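Local coordinates for protein helicase of the snf2/rad54 family (PDB 1Z5Z) that probably couples ATP hydrolysis to movement along double-stranded DNA, as SWI2/SNF2 ATPases do, and is represented here by its C-terminal domain, at residues A[38-43]-A[80-85]; A[47-52]-A[73-78]; A[112-117]-A[183-188]. All blocks are in the same frame, centred on the assembly; numbering follows the deposited sequence.

Contact 1 of 3, residues A[38-43]-A[80-85]; sequences TPEQAA and DHPALL
The amide oxygen of Gln41, whose side chain lies against Pro82, is gripped by two backbone donors. Thr38 N reaches Gln41 OE1 at 3.1 Å, in the carbonyl plane and on a lone pair, and Gly96 N supplies the second bond. In return Gln41 N donates to Thr38 OG1 at 3.0 Å, completing a capping box at the start of helix 39-55. With the amide held in this way, CG and NE2 of Gln41 each come within 3.8 Å of Pro82 CD, while NE2 gives a hydrogen bond to Ile78 O. Glu40 meets the same proline differently. Its CG is anti to the backbone N (chi1 177°), and the extended side chain crosses that of Pro82 at about a right angle and sets Glu40 OE1 3.6 Å from Pro82 CG. The charge of Glu40 is met through OE2, in salt bridges to Arg94 and Lys86. Within 80-85, His81 ND1 accepts a capping bond from Ala83 N at 2.9 Å, in the ring plane. No hydrogen bond joins the two segments directly: proline offers a surface that asks for no polar mate, and the polar groups resting on it are held by Thr38 and by residues outside both segments.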
loop_
_atom_site.group_PDB
_atom_site.type_symbol
_atom_site.label_atom_id
_atom_site.label_comp_id
_atom_site.label_asym_id
_atom_site.label_seq_id
_atom_site.Cartn_x
_atom_site.Cartn_y
_atom_site.Cartn_z
ATOM N N THR A 38 3.317 -1.581 -14.046
ATOM C CA THR A 38 3.118 -2.260 -15.308
ATOM C C THR A 38 2.699 -1.146 -16.292
ATOM O O THR A 38 2.237 -0.085 -15.877
ATOM C CB THR A 38 1.919 -3.184 -15.233
ATOM O OG1 THR A 38 0.784 -2.386 -14.891
ATOM C CG2 THR A 38 2.119 -4.311 -14.194
ATOM N N PRO A 39 2.842 -1.379 -17.601
ATOM C CA PRO A 39 2.443 -0.361 -18.579
ATOM C C PRO A 39 1.002 0.135 -18.329
ATOM O O PRO A 39 0.726 1.346 -18.392
ATOM C CB PRO A 39 2.567 -1.102 -19.913
ATOM C CG PRO A 39 3.709 -1.982 -19.691
ATOM C CD PRO A 39 3.500 -2.521 -18.269
ATOM N N GLU A 40 0.085 -0.793 -18.049
ATOM C CA GLU A 40 -1.292 -0.421 -17.789
ATOM C C GLU A 40 -1.299 0.564 -16.588
ATOM O O GLU A 40 -1.845 1.668 -16.684
ATOM C CB GLU A 40 -2.141 -1.671 -17.501
ATOM C CG GLU A 40 -3.640 -1.380 -17.135
ATOM C CD GLU A 40 -4.439 -2.629 -16.679
ATOM O OE1 GLU A 40 -3.827 -3.635 -16.261
ATOM O OE2 GLU A 40 -5.693 -2.602 -16.701
ATOM N N GLN A 41 -0.650 0.191 -15.489
ATOM C CA GLN A 41 -0.603 1.054 -14.305
ATOM C C GLN A 41 -0.001 2.429 -14.573
ATOM O O GLN A 41 -0.509 3.443 -14.074
ATOM C CB GLN A 41 0.181 0.382 -13.159
ATOM C CG GLN A 41 -0.532 -0.784 -12.484
ATOM C CD GLN A 41 0.302 -1.428 -11.365
ATOM O OE1 GLN A 41 1.432 -1.896 -11.595
ATOM N NE2 GLN A 41 -0.248 -1.447 -10.148
ATOM N N ALA A 42 1.078 2.471 -15.352
ATOM C CA ALA A 42 1.740 3.730 -15.648
ATOM C C ALA A 42 0.821 4.615 -16.463
ATOM O O ALA A 42 0.756 5.833 -16.247
ATOM C CB ALA A 42 3.060 3.489 -16.394
ATOM N N ALA A 43 0.083 4.014 -17.384
ATOM C CA ALA A 43 -0.842 4.814 -18.185
ATOM C C ALA A 43 -1.965 5.393 -17.331
ATOM O O ALA A 43 -2.350 6.536 -17.523
ATOM C CB ALA A 43 -1.437 3.986 -19.300
ATOM N N ASP A 80 -1.406 0.057 -6.455
ATOM C CA ASP A 80 -1.619 -1.200 -5.754
ATOM C C ASP A 80 -2.127 -2.216 -6.775
ATOM O O ASP A 80 -1.584 -3.281 -6.901
ATOM C CB ASP A 80 -2.678 -1.030 -4.646
ATOM C CG ASP A 80 -2.076 -0.653 -3.311
ATOM O OD1 ASP A 80 -0.870 -0.244 -3.264
ATOM O OD2 ASP A 80 -2.814 -0.768 -2.308
ATOM N N HIS A 81 -3.211 -1.886 -7.480
ATOM C CA HIS A 81 -3.769 -2.805 -8.463
ATOM C C HIS A 81 -4.843 -2.134 -9.307
ATOM O O HIS A 81 -5.846 -1.620 -8.783
ATOM C CB HIS A 81 -4.367 -4.018 -7.770
ATOM C CG HIS A 81 -4.560 -5.194 -8.678
ATOM N ND1 HIS A 81 -5.349 -5.146 -9.812
ATOM C CD2 HIS A 81 -4.028 -6.441 -8.638
ATOM C CE1 HIS A 81 -5.289 -6.310 -10.433
ATOM N NE2 HIS A 81 -4.496 -7.114 -9.739
ATOM N N PRO A 82 -4.670 -2.152 -10.634
ATOM C CA PRO A 82 -5.659 -1.518 -11.498
ATOM C C PRO A 82 -7.107 -1.972 -11.280
ATOM O O PRO A 82 -8.032 -1.205 -11.529
ATOM C CB PRO A 82 -5.141 -1.828 -12.903
ATOM C CG PRO A 82 -4.303 -3.041 -12.730
ATOM C CD PRO A 82 -3.592 -2.763 -11.432
ATOM N N ALA A 83 -7.320 -3.185 -10.793
ATOM C CA ALA A 83 -8.709 -3.659 -10.589
ATOM C C ALA A 83 -9.509 -2.895 -9.511
ATOM O O ALA A 83 -10.756 -2.953 -9.480
ATOM C CB ALA A 83 -8.707 -5.134 -10.258
ATOM N N LEU A 84 -8.816 -2.193 -8.610
ATOM C CA LEU A 84 -9.535 -1.440 -7.561
ATOM C C LEU A 84 -10.382 -0.309 -8.199
ATOM O O LEU A 84 -11.346 0.152 -7.612
ATOM C CB LEU A 84 -8.536 -0.815 -6.568
ATOM C CG LEU A 84 -7.687 -1.781 -5.739
ATOM C CD1 LEU A 84 -6.510 -1.053 -5.117
ATOM C CD2 LEU A 84 -8.568 -2.421 -4.653
ATOM N N LEU A 85 -9.974 0.134 -9.392
ATOM C CA LEU A 85 -10.625 1.208 -10.133
ATOM C C LEU A 85 -11.277 0.778 -11.451
ATOM O O LEU A 85 -12.225 1.407 -11.904
ATOM C CB LEU A 85 -9.611 2.306 -10.468
ATOM C CG LEU A 85 -9.215 3.270 -9.363
ATOM C CD1 LEU A 85 -8.462 4.419 -9.976
ATOM C CD2 LEU A 85 -10.475 3.794 -8.659
#

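Contact 2 of 3, residues A[47-52]-A[73-78]; sequences AEVENL and LKLKQI
The carboxylate of Glu48 is the flat group of this interface, and the aliphatic chain of Lys74 passes over one side of it. Lys74 CD sits above the plane, 3.4 Å from Glu48 OE1. Farther along the chain, Lys74 NZ closes a salt bridge to the same Glu48 OE1 at 3.6 Å, also well out of the carboxylate plane. The second oxygen, OE2, takes a hydrogen bond with Thr71 OG1, one turn earlier on the helix that carries Lys74. A bend explains this placement: CG is anti to the backbone N (chi1 180°), and the turn at chi2 (51°) swings the carboxylate toward Lys74 and Thr71. Beneath the charged layer the contact is apolar. Leu75 CD2 fits between two neighbours, 3.8 Å from Glu48 CG and 3.9 Å from Val49 CG2. Ile264 of helix 257-264 also touches Leu75. The short helical segments run antiparallel, at 173°, with their axes 10.3 Å apart. An alanine in place of Glu48 is likely to leave Lys74 NZ and Thr71 OG1 without this mate and Leu75 CD2 with only CB on that side, the CG contact being lost. Helices 39-55 and 61-78 thus form an antiparallel hairpin in which methylene and methyl groups make the apolar floor, while one glutamate, divided between a lysine and a threonine, adds a loose electrostatic tie at its more exposed margin.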
loop_
_atom_site.group_PDB
_atom_site.type_symbol
_atom_site.label_atom_id
_atom_site.label_comp_id
_atom_site.label_asym_id
_atom_site.label_seq_id
_atom_site.Cartn_x
_atom_site.Cartn_y
_atom_site.Cartn_z
ATOM N N ALA A 47 -2.649 9.475 -16.581
ATOM C CA ALA A 47 -3.891 10.130 -16.923
ATOM C C ALA A 47 -4.444 10.911 -15.753
ATOM O O ALA A 47 -4.800 12.085 -15.888
ATOM C CB ALA A 47 -4.901 9.104 -17.391
ATOM N N GLU A 48 -4.519 10.266 -14.590
ATOM C CA GLU A 48 -5.058 10.893 -13.387
ATOM C C GLU A 48 -4.222 12.101 -12.964
ATOM O O GLU A 48 -4.751 13.103 -12.450
ATOM C CB GLU A 48 -5.113 9.842 -12.258
ATOM C CG GLU A 48 -5.653 10.333 -10.920
ATOM C CD GLU A 48 -7.018 11.064 -11.035
ATOM O OE1 GLU A 48 -7.851 10.656 -11.866
ATOM O OE2 GLU A 48 -7.243 12.046 -10.289
ATOM N N VAL A 49 -2.910 12.029 -13.169
ATOM C CA VAL A 49 -2.079 13.165 -12.788
ATOM C C VAL A 49 -2.364 14.323 -13.746
ATOM O O VAL A 49 -2.360 15.489 -13.343
ATOM C CB VAL A 49 -0.548 12.803 -12.805
ATOM C CG1 VAL A 49 0.290 14.091 -12.893
ATOM C CG2 VAL A 49 -0.191 11.983 -11.526
ATOM N N GLU A 50 -2.615 13.991 -15.012
ATOM C CA GLU A 50 -2.922 15.012 -16.012
ATOM C C GLU A 50 -4.311 15.587 -15.740
ATOM O O GLU A 50 -4.517 16.800 -15.820
ATOM C CB GLU A 50 -2.792 14.432 -17.430
ATOM C CG GLU A 50 -1.323 14.379 -17.825
ATOM C CD GLU A 50 -1.072 13.951 -19.252
ATOM O OE1 GLU A 50 -1.220 12.743 -19.547
ATOM O OE2 GLU A 50 -0.716 14.829 -20.083
ATOM N N ASN A 51 -5.254 14.730 -15.375
ATOM C CA ASN A 51 -6.577 15.225 -15.039
ATOM C C ASN A 51 -6.473 16.202 -13.844
ATOM O O ASN A 51 -7.019 17.301 -13.889
ATOM C CB ASN A 51 -7.528 14.057 -14.749
ATOM C CG ASN A 51 -7.933 13.295 -16.033
ATOM O OD1 ASN A 51 -7.892 13.851 -17.140
ATOM N ND2 ASN A 51 -8.337 12.032 -15.885
ATOM N N LEU A 52 -5.736 15.853 -12.793
ATOM C CA LEU A 52 -5.642 16.787 -11.682
ATOM C C LEU A 52 -5.100 18.150 -12.121
ATOM O O LEU A 52 -5.693 19.176 -11.797
ATOM C CB LEU A 52 -4.762 16.251 -10.552
ATOM C CG LEU A 52 -4.680 17.251 -9.393
ATOM C CD1 LEU A 52 -6.104 17.453 -8.858
ATOM C CD2 LEU A 52 -3.759 16.767 -8.284
ATOM N N LEU A 73 -6.098 9.610 -3.658
ATOM C CA LEU A 73 -6.751 8.339 -3.433
ATOM C C LEU A 73 -6.644 7.451 -4.664
ATOM O O LEU A 73 -6.277 6.270 -4.564
ATOM C CB LEU A 73 -8.229 8.563 -3.094
ATOM C CG LEU A 73 -9.081 7.305 -2.897
ATOM C CD1 LEU A 73 -8.493 6.456 -1.774
ATOM C CD2 LEU A 73 -10.546 7.701 -2.565
ATOM N N LYS A 74 -7.007 7.985 -5.829
ATOM C CA LYS A 74 -6.933 7.168 -7.025
ATOM C C LYS A 74 -5.508 6.687 -7.344
ATOM O O LYS A 74 -5.319 5.544 -7.757
ATOM C CB LYS A 74 -7.506 7.899 -8.229
ATOM C CG LYS A 74 -9.036 7.871 -8.329
ATOM C CD LYS A 74 -9.412 8.564 -9.647
ATOM C CE LYS A 74 -10.884 8.510 -9.967
ATOM N NZ LYS A 74 -11.134 9.429 -11.120
ATOM N N LEU A 75 -4.526 7.560 -7.187
ATOM C CA LEU A 75 -3.143 7.190 -7.444
ATOM C C LEU A 75 -2.683 6.063 -6.480
ATOM O O LEU A 75 -1.985 5.138 -6.888
ATOM C CB LEU A 75 -2.226 8.397 -7.289
ATOM C CG LEU A 75 -2.489 9.599 -8.218
ATOM C CD1 LEU A 75 -1.582 10.733 -7.778
ATOM C CD2 LEU A 75 -2.236 9.235 -9.683
ATOM N N LYS A 76 -3.074 6.146 -5.208
ATOM C CA LYS A 76 -2.686 5.125 -4.261
ATOM C C LYS A 76 -3.303 3.823 -4.657
ATOM O O LYS A 76 -2.690 2.761 -4.502
ATOM C CB LYS A 76 -3.113 5.485 -2.853
ATOM C CG LYS A 76 -2.343 6.621 -2.189
ATOM C CD LYS A 76 -2.995 6.857 -0.813
ATOM C CE LYS A 76 -2.366 7.977 -0.012
ATOM N NZ LYS A 76 -3.209 8.219 1.237
ATOM N N GLN A 77 -4.518 3.876 -5.197
ATOM C CA GLN A 77 -5.150 2.630 -5.600
ATOM C C GLN A 77 -4.529 2.057 -6.875
ATOM O O GLN A 77 -4.360 0.857 -6.982
ATOM C CB GLN A 77 -6.649 2.836 -5.804
ATOM C CG GLN A 77 -7.391 3.116 -4.488
ATOM C CD GLN A 77 -8.870 3.451 -4.745
ATOM O OE1 GLN A 77 -9.758 2.672 -4.420
ATOM N NE2 GLN A 77 -9.117 4.596 -5.372
ATOM N N ILE A 78 -4.192 2.932 -7.818
ATOM C CA ILE A 78 -3.599 2.514 -9.077
ATOM C C ILE A 78 -2.259 1.820 -8.851
ATOM O O ILE A 78 -1.988 0.779 -9.472
ATOM C CB ILE A 78 -3.406 3.756 -10.030
ATOM C CG1 ILE A 78 -4.778 4.188 -10.606
ATOM C CG2 ILE A 78 -2.416 3.445 -11.134
ATOM C CD1 ILE A 78 -4.670 5.437 -11.492
#

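Contact 3 of 3, residues A[112-117]-A[183-188]; sequences GDKIAI and SANRVI
Ala116 CB meets Ala184 CB, in the loop leading into strand 186-189, at 4.0 Å; two small methyls fill this place on the face that also carries Val187. On the other side the bumps are larger: Ile115 lies beside Arg186, both pointing the same way, with Ile115 CG1 3.9 Å from Arg186 CB. Ile117 and Ile188 repeat this pairing. Arg186 then bends at chi2 and chi3 (96° and 50°), which curls its guanidinium back to Asp113. There NE and NH2 grip the single oxygen Asp113 OD2, at 2.7 and 2.8 Å, side-on and near the guanidinium plane, and Ala108 of helix 96-110 touches both residues. At the strand entrance, Asn185 fills the space beside Lys114: Asn185 OD1 accepts from Lys114 N at 2.9 Å, and a water links that oxygen to Gly112 O. The carbonyl of Lys114 receives both Asn185 N and Arg186 N. The Lys114 side chain leads away, its NZ bonding the carbonyls of Phe159 and Asn162 and making a cation-pi contact with Phe159. Beyond, Ala116 N bonds Arg186 O and Ile188 N bonds Ala116 O. Parallel pairing of strands 115-119 and 186-189 inside a helix-flanked sheet is consistent with the RecA-like fold of helicase C-terminal domains.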
loop_
_atom_site.group_PDB
_atom_site.type_symbol
_atom_site.label_atom_id
_atom_site.label_comp_id
_atom_site.label_asym_id
_atom_site.label_seq_id
_atom_site.Cartn_x
_atom_site.Cartn_y
_atom_site.Cartn_z
ATOM N N GLY A 112 10.230 -21.370 5.508
ATOM C CA GLY A 112 9.255 -21.732 6.521
ATOM C C GLY A 112 8.665 -20.535 7.262
ATOM O O GLY A 112 8.183 -20.679 8.399
ATOM N N ASP A 113 8.699 -19.354 6.639
ATOM C CA ASP A 113 8.148 -18.128 7.277
ATOM C C ASP A 113 6.616 -18.094 7.343
ATOM O O ASP A 113 5.935 -18.646 6.497
ATOM C CB ASP A 113 8.547 -16.875 6.493
ATOM C CG ASP A 113 10.040 -16.534 6.592
ATOM O OD1 ASP A 113 10.814 -17.269 7.241
ATOM O OD2 ASP A 113 10.425 -15.510 5.998
ATOM N N LYS A 114 6.115 -17.436 8.377
ATOM C CA LYS A 114 4.708 -17.149 8.587
ATOM C C LYS A 114 4.697 -15.694 8.079
ATOM O O LYS A 114 5.465 -14.868 8.550
ATOM C CB LYS A 114 4.360 -17.188 10.070
ATOM C CG LYS A 114 3.938 -18.550 10.539
ATOM C CD LYS A 114 2.985 -18.404 11.698
ATOM C CE LYS A 114 2.031 -19.558 11.664
ATOM N NZ LYS A 114 0.921 -19.381 12.585
ATOM N N ILE A 115 3.816 -15.380 7.146
ATOM C CA ILE A 115 3.806 -14.069 6.503
ATOM C C ILE A 115 2.574 -13.196 6.775
ATOM O O ILE A 115 1.444 -13.657 6.637
ATOM C CB ILE A 115 3.952 -14.326 4.979
ATOM C CG1 ILE A 115 5.245 -15.107 4.732
ATOM C CG2 ILE A 115 3.913 -13.048 4.186
ATOM C CD1 ILE A 115 5.081 -16.182 3.665
ATOM N N ALA A 116 2.782 -11.947 7.172
ATOM C CA ALA A 116 1.652 -11.025 7.409
ATOM C C ALA A 116 1.745 -9.913 6.359
ATOM O O ALA A 116 2.813 -9.343 6.154
ATOM C CB ALA A 116 1.710 -10.424 8.840
ATOM N N ILE A 117 0.634 -9.612 5.684
ATOM C CA ILE A 117 0.630 -8.585 4.643
ATOM C C ILE A 117 -0.410 -7.493 5.016
ATOM O O ILE A 117 -1.583 -7.796 5.232
ATOM C CB ILE A 117 0.263 -9.188 3.261
ATOM C CG1 ILE A 117 1.234 -10.340 2.914
ATOM C CG2 ILE A 117 0.293 -8.051 2.193
ATOM C CD1 ILE A 117 0.740 -11.315 1.785
ATOM N N SER A 183 3.891 -13.905 15.938
ATOM C CA SER A 183 4.255 -15.139 15.262
ATOM C C SER A 183 4.687 -14.930 13.830
ATOM O O SER A 183 5.228 -15.850 13.242
ATOM C CB SER A 183 3.119 -16.143 15.324
ATOM O OG SER A 183 2.806 -16.387 16.685
ATOM N N ALA A 184 4.482 -13.736 13.256
ATOM C CA ALA A 184 4.930 -13.506 11.887
ATOM C C ALA A 184 6.471 -13.349 11.821
ATOM O O ALA A 184 7.082 -12.643 12.629
ATOM C CB ALA A 184 4.244 -12.253 11.301
ATOM N N ASN A 185 7.070 -14.026 10.856
ATOM C CA ASN A 185 8.505 -14.040 10.624
ATOM C C ASN A 185 8.797 -13.065 9.509
ATOM O O ASN A 185 9.893 -12.572 9.376
ATOM C CB ASN A 185 8.954 -15.449 10.150
ATOM C CG ASN A 185 8.518 -16.557 11.104
ATOM O OD1 ASN A 185 7.553 -17.290 10.863
ATOM N ND2 ASN A 185 9.216 -16.656 12.217
ATOM N N ARG A 186 7.786 -12.800 8.693
ATOM C CA ARG A 186 7.948 -11.920 7.542
ATOM C C ARG A 186 6.739 -10.979 7.473
ATOM O O ARG A 186 5.593 -11.405 7.650
ATOM C CB ARG A 186 8.031 -12.792 6.303
ATOM C CG ARG A 186 8.090 -12.090 5.006
ATOM C CD ARG A 186 9.510 -11.941 4.550
ATOM N NE ARG A 186 10.270 -13.186 4.603
ATOM C CZ ARG A 186 11.382 -13.391 3.896
ATOM N NH1 ARG A 186 11.826 -12.434 3.081
ATOM N NH2 ARG A 186 12.077 -14.520 4.024
ATOM N N VAL A 187 6.999 -9.706 7.218
ATOM C CA VAL A 187 5.933 -8.737 7.157
ATOM C C VAL A 187 6.117 -7.976 5.856
ATOM O O VAL A 187 7.229 -7.517 5.557
ATOM C CB VAL A 187 6.009 -7.709 8.357
ATOM C CG1 VAL A 187 4.881 -6.681 8.244
ATOM C CG2 VAL A 187 5.923 -8.432 9.702
ATOM N N ILE A 188 5.038 -7.894 5.067
ATOM C CA ILE A 188 5.047 -7.116 3.828
ATOM C C ILE A 188 4.074 -5.930 3.991
ATOM O O ILE A 188 2.848 -6.132 4.211
ATOM C CB ILE A 188 4.540 -7.941 2.628
ATOM C CG1 ILE A 188 5.520 -9.084 2.334
ATOM C CG2 ILE A 188 4.374 -7.046 1.375
ATOM C CD1 ILE A 188 5.059 -10.015 1.184
HETATM O O HOH W 1 7.704 -20.089 10.913
#

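Overall arrangement
The three contacts illustrate how one chain can build a helical part and a sheet core by different means. Contacts 1 and 2 share helix 39-55 and have centres 10 Å apart; contact 2 falls within the span of chain that contact 1 brackets. They touch directly, since Leu85 CD1 packs 3.7 Å from Ile78 CG1, so the hairpin and the turn that follows it form one continuous unit. Contact 3 comes later in the chain, in the parallel sheet. Its centre lies 26 Å from that of contact 1 and 31 Å from that of contact 2, on the opposite side of the chain's centre from contact 2. Nearest atoms of contacts 1 and 3 remain about 9 Å apart.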